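Local coordinates for protein putative Nitroreductase (Anabaena variabilis ATCC 29413, PDB 3EO7) that binds flavin mononucleotide and probably works as an FMN-dependent oxidoreductase of the nitroreductase family, though its substrate is not established, at residues Ser146-Ala150 with Cys151-Pro155; Ala352-Asp355 with Phe356-Pro360; Gln361-Asp365 with Gln366-Asn370. All blocks are in the same frame, centred on the assembly; numbering follows the deposited sequence. Where two conformers were deposited one is given.

Contact 1: Ser146-Ala150 with Cys151-Pro155; sequences SLQEA and CFWHP
The carbonyl oxygen of Gln148 is gripped twice where helix 144-150 ends: Trp153 N reaches Gln148 O at 2.8 Å with a fairly straight N-H (159°), and Cys151 N adds a weak bond. Phe152 N, meanwhile, donates to Glu149 O at 3.1 Å, and Cys151 N also closes the last regular helical turn on Leu147 O. Phe152, with positive phi, is the C-prime residue of this Schellman motif.

The reversal folds the Trp153 side chain back along the helix. Its CG stands anti to the carbonyl carbon (chi1 -66°), which brings the indole against Gln148 and Glu149. Gln148 CB sits over one face in a CH-pi contact, 3.9 Å from the centroid of the six-membered ring of Trp153. Further out, the amide of Gln148 leans across the rim of that ring, its plane turned 51° from the indole, with OE1 3.5 Å from Trp153 CZ3. Glu149 runs alongside and in the same direction, laying CG 3.6 Å from Trp153 CZ2. A water takes a hydrogen from Gln148 NE2 and gives one to His154 O, joining the helix end to the following turn. Toward the interior, Leu147 CD1 meets Cys151 SG at 3.9 Å, and both side chains pack on Leu157 and Val234. His154 is the N-cap of helix 155-159, its ND1 bonded to Ala156 N.

Chemically, the Schellman bonds occupy the carbonyls of Gln148 and Glu149, and the indole folds over these same two residues. It packs on the CB and amide of Gln148 and on CG of Glu149, while Gln148 NE2 still bonds the water, and weakly Glu158, and Glu149 OE2 bonds Gln145 NE2.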
loop_
_atom_site.group_PDB
_atom_site.type_symbol
_atom_site.label_atom_id
_atom_site.label_comp_id
_atom_site.label_asym_id
_atom_site.label_seq_id
_atom_site.Cartn_x
_atom_site.Cartn_y
_atom_site.Cartn_z
ATOM N N SER A 146 14.184 12.926 -18.836
ATOM C CA SER A 146 14.970 12.009 -17.992
ATOM C C SER A 146 14.046 10.996 -17.289
ATOM O O SER A 146 14.395 9.821 -17.128
ATOM C CB SER A 146 15.849 12.758 -16.974
ATOM O OG SER A 146 15.091 13.511 -16.037
ATOM N N LEU A 147 12.872 11.455 -16.868
ATOM C CA LEU A 147 11.903 10.573 -16.229
ATOM C C LEU A 147 11.367 9.580 -17.257
ATOM O O LEU A 147 11.217 8.395 -16.968
ATOM C CB LEU A 147 10.767 11.368 -15.563
ATOM C CG LEU A 147 9.756 10.484 -14.797
ATOM C CD1 LEU A 147 10.425 9.572 -13.714
ATOM C CD2 LEU A 147 8.703 11.414 -14.182
ATOM N N GLN A 148 11.085 10.064 -18.461
ATOM C CA GLN A 148 10.645 9.187 -19.525
ATOM C C GLN A 148 11.687 8.108 -19.819
ATOM O O GLN A 148 11.356 6.953 -19.840
ATOM C CB GLN A 148 10.333 9.992 -20.783
ATOM C CG GLN A 148 9.061 10.837 -20.678
ATOM C CD GLN A 148 8.805 11.642 -21.911
ATOM O OE1 GLN A 148 9.564 12.593 -22.234
ATOM N NE2 GLN A 148 7.734 11.273 -22.646
ATOM N N GLU A 149 12.951 8.480 -19.971
ATOM C CA GLU A 149 14.005 7.484 -20.257
ATOM C C GLU A 149 14.104 6.439 -19.116
ATOM O O GLU A 149 14.201 5.214 -19.351
ATOM C CB GLU A 149 15.344 8.205 -20.479
ATOM C CG GLU A 149 15.368 9.025 -21.758
ATOM C CD GLU A 149 16.509 10.043 -21.826
ATOM O OE1 GLU A 149 17.091 10.388 -20.777
ATOM O OE2 GLU A 149 16.779 10.544 -22.940
ATOM N N ALA A 150 14.019 6.925 -17.882
ATOM C CA ALA A 150 14.113 6.080 -16.703
ATOM C C ALA A 150 12.943 5.113 -16.617
ATOM O O ALA A 150 13.068 4.039 -16.044
ATOM C CB ALA A 150 14.192 6.933 -15.424
ATOM N N CYS A 151 11.801 5.479 -17.211
ATOM C CA CYS A 151 10.631 4.575 -17.228
ATOM C C CYS A 151 10.400 3.899 -18.592
ATOM O O CYS A 151 9.275 3.516 -18.919
ATOM C CB CYS A 151 9.383 5.353 -16.820
ATOM S SG CYS A 151 9.473 6.077 -15.151
ATOM N N PHE A 152 11.460 3.755 -19.385
ATOM C CA PHE A 152 11.381 3.089 -20.679
ATOM C C PHE A 152 10.319 3.702 -21.633
ATOM O O PHE A 152 9.638 2.999 -22.400
ATOM C CB PHE A 152 11.153 1.590 -20.484
ATOM C CG PHE A 152 12.188 0.929 -19.622
ATOM C CD1 PHE A 152 13.404 0.563 -20.158
ATOM C CD2 PHE A 152 11.924 0.636 -18.286
ATOM C CE1 PHE A 152 14.357 -0.069 -19.392
ATOM C CE2 PHE A 152 12.892 0.039 -17.500
ATOM C CZ PHE A 152 14.121 -0.329 -18.072
ATOM N N TRP A 153 10.190 5.012 -21.570
ATOM C CA TRP A 153 9.254 5.757 -22.417
ATOM C C TRP A 153 7.822 5.242 -22.276
ATOM O O TRP A 153 7.090 5.065 -23.251
ATOM C CB TRP A 153 9.757 5.769 -23.866
ATOM C CG TRP A 153 11.008 6.524 -23.988
ATOM C CD1 TRP A 153 12.268 6.037 -23.876
ATOM C CD2 TRP A 153 11.137 7.933 -24.212
ATOM N NE1 TRP A 153 13.174 7.051 -24.030
ATOM C CE2 TRP A 153 12.507 8.224 -24.246
ATOM C CE3 TRP A 153 10.217 8.978 -24.407
ATOM C CZ2 TRP A 153 12.996 9.522 -24.437
ATOM C CZ3 TRP A 153 10.707 10.271 -24.593
ATOM C CH2 TRP A 153 12.080 10.518 -24.634
ATOM N N HIS A 154 7.424 5.019 -21.035
ATOM C CA HIS A 154 6.083 4.558 -20.722
ATOM C C HIS A 154 5.080 5.535 -21.302
ATOM O O HIS A 154 5.216 6.766 -21.127
ATOM C CB HIS A 154 5.916 4.492 -19.220
ATOM C CG HIS A 154 4.683 3.775 -18.775
ATOM N ND1 HIS A 154 3.419 4.296 -18.926
ATOM C CD2 HIS A 154 4.524 2.592 -18.144
ATOM C CE1 HIS A 154 2.538 3.471 -18.394
ATOM N NE2 HIS A 154 3.185 2.433 -17.904
ATOM N N PRO A 155 4.051 5.016 -21.980
ATOM C CA PRO A 155 3.124 5.968 -22.646
ATOM C C PRO A 155 2.376 6.914 -21.729
ATOM O O PRO A 155 1.985 8.002 -22.165
ATOM C CB PRO A 155 2.116 5.050 -23.363
ATOM C CG PRO A 155 2.742 3.712 -23.388
ATOM C CD PRO A 155 3.681 3.614 -22.221
HETATM O O HOH W 1 7.058 8.388 -22.537
#

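Contact 2: Ala352-Asp355 with Phe356-Pro360; sequences ALLD and FTYQP
Ala352 O receives Phe356 N at 3.0 Å, a regular i to i+4 bond near the end of helix 347-358. Leu353 O is held twice by one residue: Thr357 N donates to it, and Thr357 OG1 donates from the opposite face of the carbonyl plane, 2.8 Å from Leu353 O. With OG1 beside its own backbone N (chi1 -59°), the threonine hydroxyl folds back on the helix and is satisfied inside a buried turn.

Leu354 O takes Tyr358 N at 2.8 Å and lies at the edge of the Tyr358 ring, in its plane. The side chains of this pair meet at a slant, Leu354 CD2 touching the ring at CE2, 3.9 Å away. Asp355 O accepts the N-H of Gln359, the first residue to leave helical geometry. The Asp355 carboxylate crosses the Gln359 side chain at about a right angle, OD1 lying 3.4 Å from Gln359 CB. That oxygen is bonded to Asn362 ND2, whereas the bent Gln359 chain carries NE2 off to Pro401 O and Tyr399 OH.

The helix belongs to the beta-alpha-beta unit of strands 345-346 and 381-390. Leu353, Phe356 and Thr357 pack on helix 452-473, where Arg466 makes a cation-pi contact with Phe356, and Tyr358 OH bonds to Thr382 and His437 in strands 381-390 and 433-439.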
loop_
_atom_site.group_PDB
_atom_site.type_symbol
_atom_site.label_atom_id
_atom_site.label_comp_id
_atom_site.label_asym_id
_atom_site.label_seq_id
_atom_site.Cartn_x
_atom_site.Cartn_y
_atom_site.Cartn_z
ATOM N N ALA A 352 -19.790 -6.229 2.057
ATOM C CA ALA A 352 -19.602 -4.839 1.606
ATOM C C ALA A 352 -18.103 -4.484 1.572
ATOM O O ALA A 352 -17.635 -3.857 0.603
ATOM C CB ALA A 352 -20.402 -3.869 2.476
ATOM N N LEU A 353 -17.360 -4.890 2.615
ATOM C CA LEU A 353 -15.906 -4.655 2.677
ATOM C C LEU A 353 -15.209 -5.298 1.483
ATOM O O LEU A 353 -14.372 -4.674 0.819
ATOM C CB LEU A 353 -15.305 -5.203 3.972
ATOM C CG LEU A 353 -15.835 -4.655 5.275
ATOM C CD1 LEU A 353 -15.119 -5.334 6.453
ATOM C CD2 LEU A 353 -15.674 -3.159 5.284
ATOM N N LEU A 354 -15.571 -6.558 1.205
ATOM C CA LEU A 354 -14.961 -7.292 0.098
ATOM C C LEU A 354 -15.332 -6.666 -1.246
ATOM O O LEU A 354 -14.527 -6.647 -2.182
ATOM C CB LEU A 354 -15.366 -8.762 0.138
ATOM C CG LEU A 354 -14.883 -9.561 1.346
ATOM C CD1 LEU A 354 -15.445 -11.038 1.310
ATOM C CD2 LEU A 354 -13.350 -9.521 1.417
ATOM N N ASP A 355 -16.557 -6.192 -1.351
ATOM C CA ASP A 355 -17.029 -5.592 -2.596
ATOM C C ASP A 355 -16.233 -4.335 -2.944
ATOM O O ASP A 355 -15.779 -4.180 -4.068
ATOM C CB ASP A 355 -18.516 -5.248 -2.476
ATOM C CG ASP A 355 -19.106 -4.774 -3.790
ATOM O OD1 ASP A 355 -19.193 -5.587 -4.727
ATOM O OD2 ASP A 355 -19.504 -3.580 -3.856
ATOM N N PHE A 356 -16.040 -3.461 -1.962
ATOM C CA PHE A 356 -15.320 -2.221 -2.204
ATOM C C PHE A 356 -13.846 -2.506 -2.507
ATOM O O PHE A 356 -13.229 -1.835 -3.316
ATOM C CB PHE A 356 -15.459 -1.247 -1.058
ATOM C CG PHE A 356 -14.653 0.003 -1.266
ATOM C CD1 PHE A 356 -15.047 0.910 -2.240
ATOM C CD2 PHE A 356 -13.530 0.280 -0.529
ATOM C CE1 PHE A 356 -14.316 2.072 -2.478
ATOM C CE2 PHE A 356 -12.794 1.469 -0.752
ATOM C CZ PHE A 356 -13.190 2.352 -1.742
ATOM N N THR A 357 -13.291 -3.517 -1.839
ATOM C CA THR A 357 -11.871 -3.800 -1.960
ATOM C C THR A 357 -11.544 -4.511 -3.265
ATOM O O THR A 357 -10.596 -4.133 -3.947
ATOM C CB THR A 357 -11.417 -4.649 -0.768
ATOM O OG1 THR A 357 -11.699 -3.928 0.443
ATOM C CG2 THR A 357 -9.903 -5.011 -0.876
ATOM N N TYR A 358 -12.325 -5.541 -3.586
ATOM C CA TYR A 358 -12.079 -6.409 -4.745
ATOM C C TYR A 358 -12.944 -6.258 -5.986
ATOM O O TYR A 358 -12.635 -6.890 -7.003
ATOM C CB TYR A 358 -12.158 -7.879 -4.300
ATOM C CG TYR A 358 -11.110 -8.268 -3.275
ATOM C CD1 TYR A 358 -9.881 -8.733 -3.669
ATOM C CD2 TYR A 358 -11.370 -8.181 -1.916
ATOM C CE1 TYR A 358 -8.916 -9.125 -2.733
ATOM C CE2 TYR A 358 -10.403 -8.555 -0.972
ATOM C CZ TYR A 358 -9.187 -9.036 -1.401
ATOM O OH TYR A 358 -8.228 -9.433 -0.500
ATOM N N GLN A 359 -14.029 -5.486 -5.893
ATOM C CA GLN A 359 -15.011 -5.313 -6.975
ATOM C C GLN A 359 -15.193 -3.835 -7.313
ATOM O O GLN A 359 -16.313 -3.280 -7.254
ATOM C CB GLN A 359 -16.342 -5.958 -6.576
ATOM C CG GLN A 359 -16.228 -7.377 -5.975
ATOM C CD GLN A 359 -15.703 -8.463 -6.915
ATOM O OE1 GLN A 359 -15.947 -8.442 -8.136
ATOM N NE2 GLN A 359 -15.016 -9.465 -6.333
ATOM N N PRO A 360 -14.078 -3.165 -7.681
ATOM C CA PRO A 360 -14.148 -1.733 -7.968
ATOM C C PRO A 360 -15.084 -1.401 -9.130
ATOM O O PRO A 360 -15.586 -0.283 -9.199
ATOM C CB PRO A 360 -12.704 -1.359 -8.266
ATOM C CG PRO A 360 -12.096 -2.638 -8.775
ATOM C CD PRO A 360 -12.729 -3.702 -7.924
#

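Contact 3: Gln361-Asp365 with Gln366-Asn370; sequences QNYID and QSLDN
The chain reverses through backbone bonds: Gln366 N donates to Tyr363 O at 3.0 Å, Ser367 N donates to Ile364 O at 3.1 Å, and a weak bond runs from Leu368 N to Tyr363 O.

Among the side chains, Gln366 extends beside the Tyr363 ring and points the same way, its NE2 3.5 Å from Tyr363 CD2 and the amide plane turned 36° from the ring. NE2 donates to Ile318 O and to a water, while OE1 accepts from Trp320 N, so the amide is fixed at both ends. The water also donates to Asn362 O and to Asp365 OD1, 2.6 Å away. CG of Asp365 lies between its backbone N and carbonyl carbon (chi1 68°), which turns the carboxylate toward this water and lays OD1 3.5 Å from Gln366 CG. Cut back to an alanine, Gln366 is likely to leave Ile318 O and Trp320 N without their side-chain partner and the water without one of its three protein contacts. Leu368, buried, packs CD1 3.8 Å from Tyr363 CB and continues onto Leu198 and Ala201 of helix 181-202.

Ser367, with positive phi, follows the 3-10 segment, and its bond to Ile364 O together with the weak one from Leu368 N resembles a Schellman-type ending, set in the connection from helix 347-358 to strand 381-390.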
loop_
_atom_site.group_PDB
_atom_site.type_symbol
_atom_site.label_atom_id
_atom_site.label_comp_id
_atom_site.label_asym_id
_atom_site.label_seq_id
_atom_site.Cartn_x
_atom_site.Cartn_y
_atom_site.Cartn_z
ATOM N N GLN A 361 -15.343 -2.370 -10.000
ATOM C CA GLN A 361 -16.260 -2.166 -11.127
ATOM C C GLN A 361 -17.678 -1.837 -10.666
ATOM O O GLN A 361 -18.467 -1.290 -11.416
ATOM C CB GLN A 361 -16.266 -3.352 -12.060
ATOM C CG GLN A 361 -17.019 -4.597 -11.589
ATOM C CD GLN A 361 -16.245 -5.457 -10.590
ATOM O OE1 GLN A 361 -15.109 -5.164 -10.211
ATOM N NE2 GLN A 361 -16.885 -6.541 -10.152
ATOM N N ASN A 362 -17.991 -2.174 -9.414
ATOM C CA ASN A 362 -19.276 -1.875 -8.825
ATOM C C ASN A 362 -19.426 -0.441 -8.295
ATOM O O ASN A 362 -20.470 -0.107 -7.723
ATOM C CB ASN A 362 -19.571 -2.901 -7.734
ATOM C CG ASN A 362 -19.843 -4.283 -8.300
ATOM O OD1 ASN A 362 -20.209 -4.414 -9.467
ATOM N ND2 ASN A 362 -19.726 -5.313 -7.471
ATOM N N TYR A 363 -18.391 0.391 -8.509
ATOM C CA TYR A 363 -18.337 1.771 -8.027
ATOM C C TYR A 363 -18.196 2.803 -9.146
ATOM O O TYR A 363 -18.025 3.991 -8.868
ATOM C CB TYR A 363 -17.204 1.909 -6.982
ATOM C CG TYR A 363 -17.548 1.063 -5.795
ATOM C CD1 TYR A 363 -17.263 -0.300 -5.785
ATOM C CD2 TYR A 363 -18.260 1.593 -4.738
ATOM C CE1 TYR A 363 -17.673 -1.091 -4.737
ATOM C CE2 TYR A 363 -18.659 0.809 -3.680
ATOM C CZ TYR A 363 -18.358 -0.538 -3.696
ATOM O OH TYR A 363 -18.765 -1.332 -2.661
ATOM N N ILE A 364 -18.330 2.372 -10.402
ATOM C CA ILE A 364 -18.190 3.298 -11.519
ATOM C C ILE A 364 -19.240 4.412 -11.467
ATOM O O ILE A 364 -18.932 5.546 -11.795
ATOM C CB ILE A 364 -18.200 2.600 -12.914
ATOM C CG1 ILE A 364 -19.518 1.927 -13.211
ATOM C CG2 ILE A 364 -17.112 1.575 -12.998
ATOM C CD1 ILE A 364 -19.556 1.347 -14.644
ATOM N N ASP A 365 -20.450 4.104 -11.017
ATOM C CA ASP A 365 -21.507 5.101 -10.932
ATOM C C ASP A 365 -21.303 6.121 -9.817
ATOM O O ASP A 365 -22.062 7.087 -9.723
ATOM C CB ASP A 365 -22.899 4.448 -10.853
ATOM C CG ASP A 365 -23.138 3.692 -9.566
ATOM O OD1 ASP A 365 -22.184 3.464 -8.793
ATOM O OD2 ASP A 365 -24.306 3.277 -9.365
ATOM N N GLN A 366 -20.294 5.908 -8.977
ATOM C CA GLN A 366 -19.928 6.868 -7.927
ATOM C C GLN A 366 -18.615 7.593 -8.272
ATOM O O GLN A 366 -17.993 8.221 -7.409
ATOM C CB GLN A 366 -19.829 6.183 -6.570
ATOM C CG GLN A 366 -21.115 5.522 -6.123
ATOM C CD GLN A 366 -21.009 5.035 -4.703
ATOM O OE1 GLN A 366 -20.907 5.849 -3.787
ATOM N NE2 GLN A 366 -21.014 3.695 -4.504
ATOM N N SER A 367 -18.200 7.486 -9.531
ATOM C CA SER A 367 -17.001 8.172 -10.045
ATOM C C SER A 367 -15.672 7.593 -9.554
ATOM O O SER A 367 -14.655 8.292 -9.506
ATOM C CB SER A 367 -17.075 9.679 -9.765
ATOM O OG SER A 367 -18.242 10.216 -10.361
ATOM N N LEU A 368 -15.685 6.318 -9.176
ATOM C CA LEU A 368 -14.449 5.621 -8.809
ATOM C C LEU A 368 -14.020 4.800 -10.027
ATOM O O LEU A 368 -14.829 4.460 -10.900
ATOM C CB LEU A 368 -14.628 4.752 -7.574
ATOM C CG LEU A 368 -14.940 5.563 -6.310
ATOM C CD1 LEU A 368 -15.250 4.633 -5.136
ATOM C CD2 LEU A 368 -13.804 6.560 -5.972
ATOM N N ASP A 369 -12.740 4.470 -10.087
ATOM C CA ASP A 369 -12.205 3.710 -11.206
ATOM C C ASP A 369 -12.688 2.265 -11.160
ATOM O O ASP A 369 -12.618 1.595 -10.111
ATOM C CB ASP A 369 -10.673 3.742 -11.152
ATOM C CG ASP A 369 -10.028 3.291 -12.435
ATOM O OD1 ASP A 369 -10.672 2.552 -13.221
ATOM O OD2 ASP A 369 -8.877 3.729 -12.678
ATOM N N ASN A 370 -13.153 1.762 -12.295
ATOM C CA ASN A 370 -13.588 0.369 -12.367
ATOM C C ASN A 370 -12.412 -0.603 -12.308
ATOM O O ASN A 370 -12.588 -1.804 -12.003
ATOM C CB ASN A 370 -14.398 0.091 -13.635
ATOM C CG ASN A 370 -13.576 0.253 -14.883
ATOM O OD1 ASN A 370 -13.049 1.329 -15.145
ATOM N ND2 ASN A 370 -13.456 -0.805 -15.650
HETATM O O HOH W 2 -21.734 2.058 -6.677
#

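Overall arrangement
Along the chain the three contacts come in series, contact 1 in the first of two nitroreductase-family regions and contacts 2 and 3 in the second. Contact 1, at the end of helix 144-150 and in the loop before helix 155-159, is remote, its centre about 33 Å from that of contact 2 and about 29 Å from that of contact 3. Contacts 2 and 3 have centres about 11 Å apart: Asp355 OD2 makes a weak bond with Tyr363 OH, and Pro360 packs against the backbone of Asp369 and Asn370. Together they join the end of helix 347-358 to the loop before strand 381-390, with Phe356 on the flavin side, its side chain about 10 Å from that of FMN-binding Arg334.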